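PDB 1YSQ: DNA-binding transcriptional repressor YiaJ from Escherichia coli, which represses transcription of the yiaKLMNOPQRS operon, possibly involved in 2,3-diketo-L-gulonate use, and is represented here by its C-terminal IclR-type domain. Local coordinates for residues C66-K71 against C132-V137; Y146-S151 against K167-T172. All coordinates share one frame; numbering follows the deposited sequence.

Contact 1 of 2, residues C66-K71 against C132-V137; sequences CSAMGK and CIAVPV. With PO4 (phosphate ion), chain B.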
# COMPACT_ATOMS: atom_id res chain seq x y z
N CYS A 66 -1.41 2.30 10.05
CA CYS A 66 0.01 1.88 10.03
C CYS A 66 0.38 1.14 8.73
O CYS A 66 1.49 0.63 8.60
CB CYS A 66 0.35 1.03 11.28
SG CYS A 66 -0.70 -0.44 11.44
N SER A 67 -0.55 1.10 7.78
CA SER A 67 -0.37 0.46 6.47
C SER A 67 -0.25 1.56 5.43
O SER A 67 -1.12 2.44 5.36
CB SER A 67 -1.56 -0.44 6.15
OG SER A 67 -1.64 -0.80 4.77
N ALA A 68 0.80 1.51 4.61
CA ALA A 68 0.94 2.50 3.52
C ALA A 68 -0.28 2.48 2.58
O ALA A 68 -0.84 3.53 2.23
CB ALA A 68 2.25 2.29 2.74
N MET A 69 -0.69 1.28 2.16
CA MET A 69 -1.92 1.12 1.37
C MET A 69 -3.16 1.62 2.13
O MET A 69 -4.02 2.31 1.55
CB MET A 69 -2.08 -0.34 0.93
CG MET A 69 -1.04 -0.80 -0.15
SD MET A 69 -1.27 -2.51 -0.77
CE MET A 69 -0.85 -3.33 0.60
N GLY A 70 -3.25 1.31 3.43
CA GLY A 70 -4.34 1.79 4.28
C GLY A 70 -4.40 3.32 4.35
O GLY A 70 -5.48 3.91 4.31
N LYS A 71 -3.23 3.96 4.43
CA LYS A 71 -3.17 5.42 4.44
C LYS A 71 -3.66 6.01 3.12
O LYS A 71 -4.35 7.03 3.09
CB LYS A 71 -1.77 5.92 4.81
CG LYS A 71 -1.43 5.66 6.28
CD LYS A 71 -0.10 6.34 6.69
CE LYS A 71 1.08 5.72 5.95
NZ LYS A 71 2.40 6.28 6.37
N CYS A 132 8.00 0.71 3.04
CA CYS A 132 7.18 0.36 1.88
C CYS A 132 6.85 1.60 1.07
O CYS A 132 6.87 2.72 1.60
CB CYS A 132 5.87 -0.32 2.32
SG CYS A 132 6.18 -1.66 3.49
N ILE A 133 6.56 1.39 -0.22
CA ILE A 133 6.05 2.47 -1.09
C ILE A 133 4.74 1.94 -1.67
O ILE A 133 4.70 0.81 -2.13
CB ILE A 133 7.02 2.78 -2.26
CG1 ILE A 133 8.45 2.99 -1.75
CG2 ILE A 133 6.56 4.05 -3.04
CD1 ILE A 133 9.49 2.79 -2.86
N ALA A 134 3.69 2.76 -1.66
CA ALA A 134 2.37 2.29 -2.09
C ALA A 134 1.70 3.31 -3.02
O ALA A 134 1.99 4.53 -2.94
CB ALA A 134 1.48 2.02 -0.87
N VAL A 135 0.85 2.81 -3.91
CA VAL A 135 0.07 3.64 -4.83
C VAL A 135 -1.39 3.15 -4.91
O VAL A 135 -1.67 1.97 -4.69
CB VAL A 135 0.67 3.66 -6.27
CG1 VAL A 135 2.01 4.39 -6.31
CG2 VAL A 135 0.79 2.24 -6.85
N PRO A 136 -2.32 4.05 -5.23
CA PRO A 136 -3.72 3.67 -5.48
C PRO A 136 -3.93 2.99 -6.83
O PRO A 136 -3.16 3.24 -7.76
CB PRO A 136 -4.45 5.02 -5.46
CG PRO A 136 -3.39 6.02 -5.95
CD PRO A 136 -2.11 5.51 -5.34
N VAL A 137 -4.95 2.12 -6.93
CA VAL A 137 -5.47 1.62 -8.20
C VAL A 137 -6.85 2.25 -8.30
O VAL A 137 -7.71 2.00 -7.46
CB VAL A 137 -5.60 0.07 -8.22
CG1 VAL A 137 -6.32 -0.42 -9.50
CG2 VAL A 137 -4.23 -0.57 -8.06
P PO4 B . 1.61 -1.81 3.40
O1 PO4 B . 2.45 -0.95 4.37
O2 PO4 B . 0.69 -0.98 2.57
O3 PO4 B . 2.49 -2.66 2.50
O4 PO4 B . 0.78 -2.73 4.28

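Contact 2 of 2, residues Y146-S151 against K167-T172; sequences YAVSIS and KPLRET. With PO4 (phosphate ion), chain B.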
# COMPACT_ATOMS: atom_id res chain seq x y z
N TYR A 146 -8.52 -0.63 -4.62
CA TYR A 146 -7.34 -1.51 -4.46
C TYR A 146 -6.10 -0.64 -4.41
O TYR A 146 -6.13 0.53 -4.81
CB TYR A 146 -7.19 -2.50 -5.63
CG TYR A 146 -8.44 -3.28 -5.92
CD1 TYR A 146 -8.82 -4.35 -5.11
CD2 TYR A 146 -9.26 -2.93 -6.98
CE1 TYR A 146 -9.99 -5.05 -5.36
CE2 TYR A 146 -10.43 -3.63 -7.24
CZ TYR A 146 -10.78 -4.67 -6.43
OH TYR A 146 -11.93 -5.35 -6.69
N ALA A 147 -5.00 -1.23 -3.95
CA ALA A 147 -3.74 -0.51 -3.87
C ALA A 147 -2.60 -1.51 -4.01
O ALA A 147 -2.77 -2.71 -3.74
CB ALA A 147 -3.65 0.25 -2.53
N VAL A 148 -1.44 -1.02 -4.43
CA VAL A 148 -0.28 -1.89 -4.64
C VAL A 148 0.87 -1.32 -3.82
O VAL A 148 1.01 -0.10 -3.73
CB VAL A 148 0.18 -1.88 -6.13
CG1 VAL A 148 1.33 -2.89 -6.38
CG2 VAL A 148 -0.97 -2.14 -7.09
N SER A 149 1.70 -2.19 -3.25
CA SER A 149 2.89 -1.70 -2.56
C SER A 149 4.12 -2.57 -2.78
O SER A 149 4.01 -3.74 -3.15
CB SER A 149 2.59 -1.50 -1.05
OG SER A 149 2.56 -2.73 -0.35
N ILE A 150 5.30 -1.96 -2.59
CA ILE A 150 6.57 -2.68 -2.61
C ILE A 150 7.15 -2.61 -1.21
O ILE A 150 7.25 -1.52 -0.65
CB ILE A 150 7.57 -2.03 -3.61
CG1 ILE A 150 7.05 -2.12 -5.06
CG2 ILE A 150 8.96 -2.68 -3.46
CD1 ILE A 150 7.91 -1.34 -6.12
N SER A 151 7.54 -3.76 -0.63
CA SER A 151 8.23 -3.75 0.67
C SER A 151 9.69 -4.07 0.44
O SER A 151 10.02 -4.91 -0.41
CB SER A 151 7.65 -4.80 1.65
OG SER A 151 6.23 -4.81 1.68
N LYS A 167 8.37 4.94 -9.88
CA LYS A 167 8.04 4.96 -11.30
C LYS A 167 7.44 3.64 -11.86
O LYS A 167 6.33 3.69 -12.39
CB LYS A 167 9.20 5.47 -12.15
CG LYS A 167 8.79 5.81 -13.56
CD LYS A 167 9.97 6.34 -14.34
CE LYS A 167 10.05 5.68 -15.68
NZ LYS A 167 9.58 6.62 -16.71
N PRO A 168 8.13 2.50 -11.78
CA PRO A 168 7.53 1.23 -12.24
C PRO A 168 6.33 0.82 -11.40
O PRO A 168 5.40 0.20 -11.91
CB PRO A 168 8.68 0.21 -12.10
CG PRO A 168 9.64 0.84 -11.13
CD PRO A 168 9.53 2.33 -11.32
N LEU A 169 6.35 1.15 -10.11
CA LEU A 169 5.22 0.82 -9.22
C LEU A 169 3.96 1.53 -9.71
O LEU A 169 2.89 0.93 -9.82
CB LEU A 169 5.54 1.27 -7.78
CG LEU A 169 4.37 1.18 -6.78
CD1 LEU A 169 3.80 -0.23 -6.66
CD2 LEU A 169 4.82 1.69 -5.43
N ARG A 170 4.10 2.82 -10.02
CA ARG A 170 2.95 3.56 -10.50
C ARG A 170 2.51 3.07 -11.89
O ARG A 170 1.30 2.93 -12.16
CB ARG A 170 3.22 5.06 -10.51
CG ARG A 170 2.08 5.87 -11.17
CD ARG A 170 2.33 7.36 -11.19
NE ARG A 170 3.60 7.68 -11.85
CZ ARG A 170 4.67 8.17 -11.23
NH1 ARG A 170 4.64 8.45 -9.92
NH2 ARG A 170 5.77 8.41 -11.93
N GLU A 171 3.47 2.78 -12.76
CA GLU A 171 3.15 2.25 -14.09
C GLU A 171 2.34 0.95 -13.98
O GLU A 171 1.41 0.72 -14.76
CB GLU A 171 4.41 2.05 -14.91
CG GLU A 171 5.00 3.36 -15.42
CD GLU A 171 6.42 3.23 -15.94
OE1 GLU A 171 6.97 2.11 -15.91
OE2 GLU A 171 6.98 4.25 -16.37
N THR A 172 2.71 0.12 -13.00
CA THR A 172 2.00 -1.12 -12.71
C THR A 172 0.54 -0.85 -12.29
O THR A 172 -0.38 -1.43 -12.88
CB THR A 172 2.77 -1.92 -11.64
OG1 THR A 172 4.06 -2.30 -12.17
CG2 THR A 172 2.08 -3.24 -11.30
P PO4 B . 1.61 -1.81 3.40
O1 PO4 B . 2.45 -0.95 4.37
O2 PO4 B . 0.69 -0.98 2.57
O3 PO4 B . 2.49 -2.66 2.50
O4 PO4 B . 0.78 -2.73 4.28

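Contact 1 of 2, residues C66-K71 against C132-V137
Ala68 and Ala134 meet methyl to methyl, CB to CB at 3.7 Å, and alanine suits both places, its single methyl letting the start of the helix lie close to the strand. Met69, the next residue, divides its side chain between strand and anion. CB borders phosphate O2; Met69 CG touches Ala134 CB at 3.8 Å and also borders O2; SD passes farther off, near Ala147; and the bend at chi3 (-69°) turns Met69 CE back to 3.4 Å from phosphate O2. The backbone N of Met69 gives O2 a nearly straight hydrogen bond of 2.7 Å (172°), and Ala68 N holds phosphate O1 at 3.0 Å. Ser67, the N-cap, places OG 3.1 Å from phosphate O4, with O2 also within range of its single proton, while Ser67 OG itself accepts from Gly70 N at 3.0 Å. With an alanine in place of Ser67, the amide of Gly70 would probably be left without its capping acceptor and the phosphate without the serine hydroxyl as a partner. Amides at the start of helix 68-75 thus cradle an anion, probably from the crystallisation liquor, in a helix N-terminal anion site against the sheet, consistent with the effector pocket of IclR-family, GAF-like domains.

Contact 2 of 2, residues Y146-S151 against K167-T172
Leu169 and Val148 meet because both throw a branch away from their own backbone N: Leu169 CG stands anti to it (chi1 171°), as does Val148 CG1 (chi1 -175°). Leu169 CD1 consequently reaches Val148 CG1 at 3.6 Å, the two side chains pointing contrary ways and overlapping along their flanks. Ile150 comes alongside with its extended chain, and its CD1 rests 3.9 Å from Leu169 CB, so one leucine is touched at root and tip by two branched residues whose bulk suits a strand. No hydrogen bond crosses this apolar interface. Behind it, Thr172 OG1 donates to Pro168 O at 2.8 Å, satisfying the hydroxyl within the helix; Thr172 N reaches the same oxygen from the opposite face of the carbonyl plane. On the far side of the strand from the helix, Ser149 turns its OG to phosphate O3 at 2.9 Å. Segment 167-172 of helix 162-182 runs roughly antiparallel to segment 146-151 (155°), the two axes 9.0 Å apart at their closest, and helix 8-25 covers Val148 beside it. This is helix-on-sheet packing of the GAF-like IclR domain: the apolar side of a helix laid on one face of the central antiparallel sheet.

Both contacts are buried and lean on neighbouring strands of one antiparallel sheet, but from its two faces. Contact 1, close to the centre of the chain, sets the start of helix 68-75 against strand 130-137 with two alanines, a methionine and polar groups gathered about an anion; contact 2, farther out, lays helix 162-182 on strand 146-153 through branched hydrocarbon side chains, with charged residues on the helix's outer side. The strands are tied by backbone bonds such as Ile150 N to Ile133 O. Ser149 joins the two regions by completing the phosphate site, whereas Val135 faces the long helix and packs on Leu169.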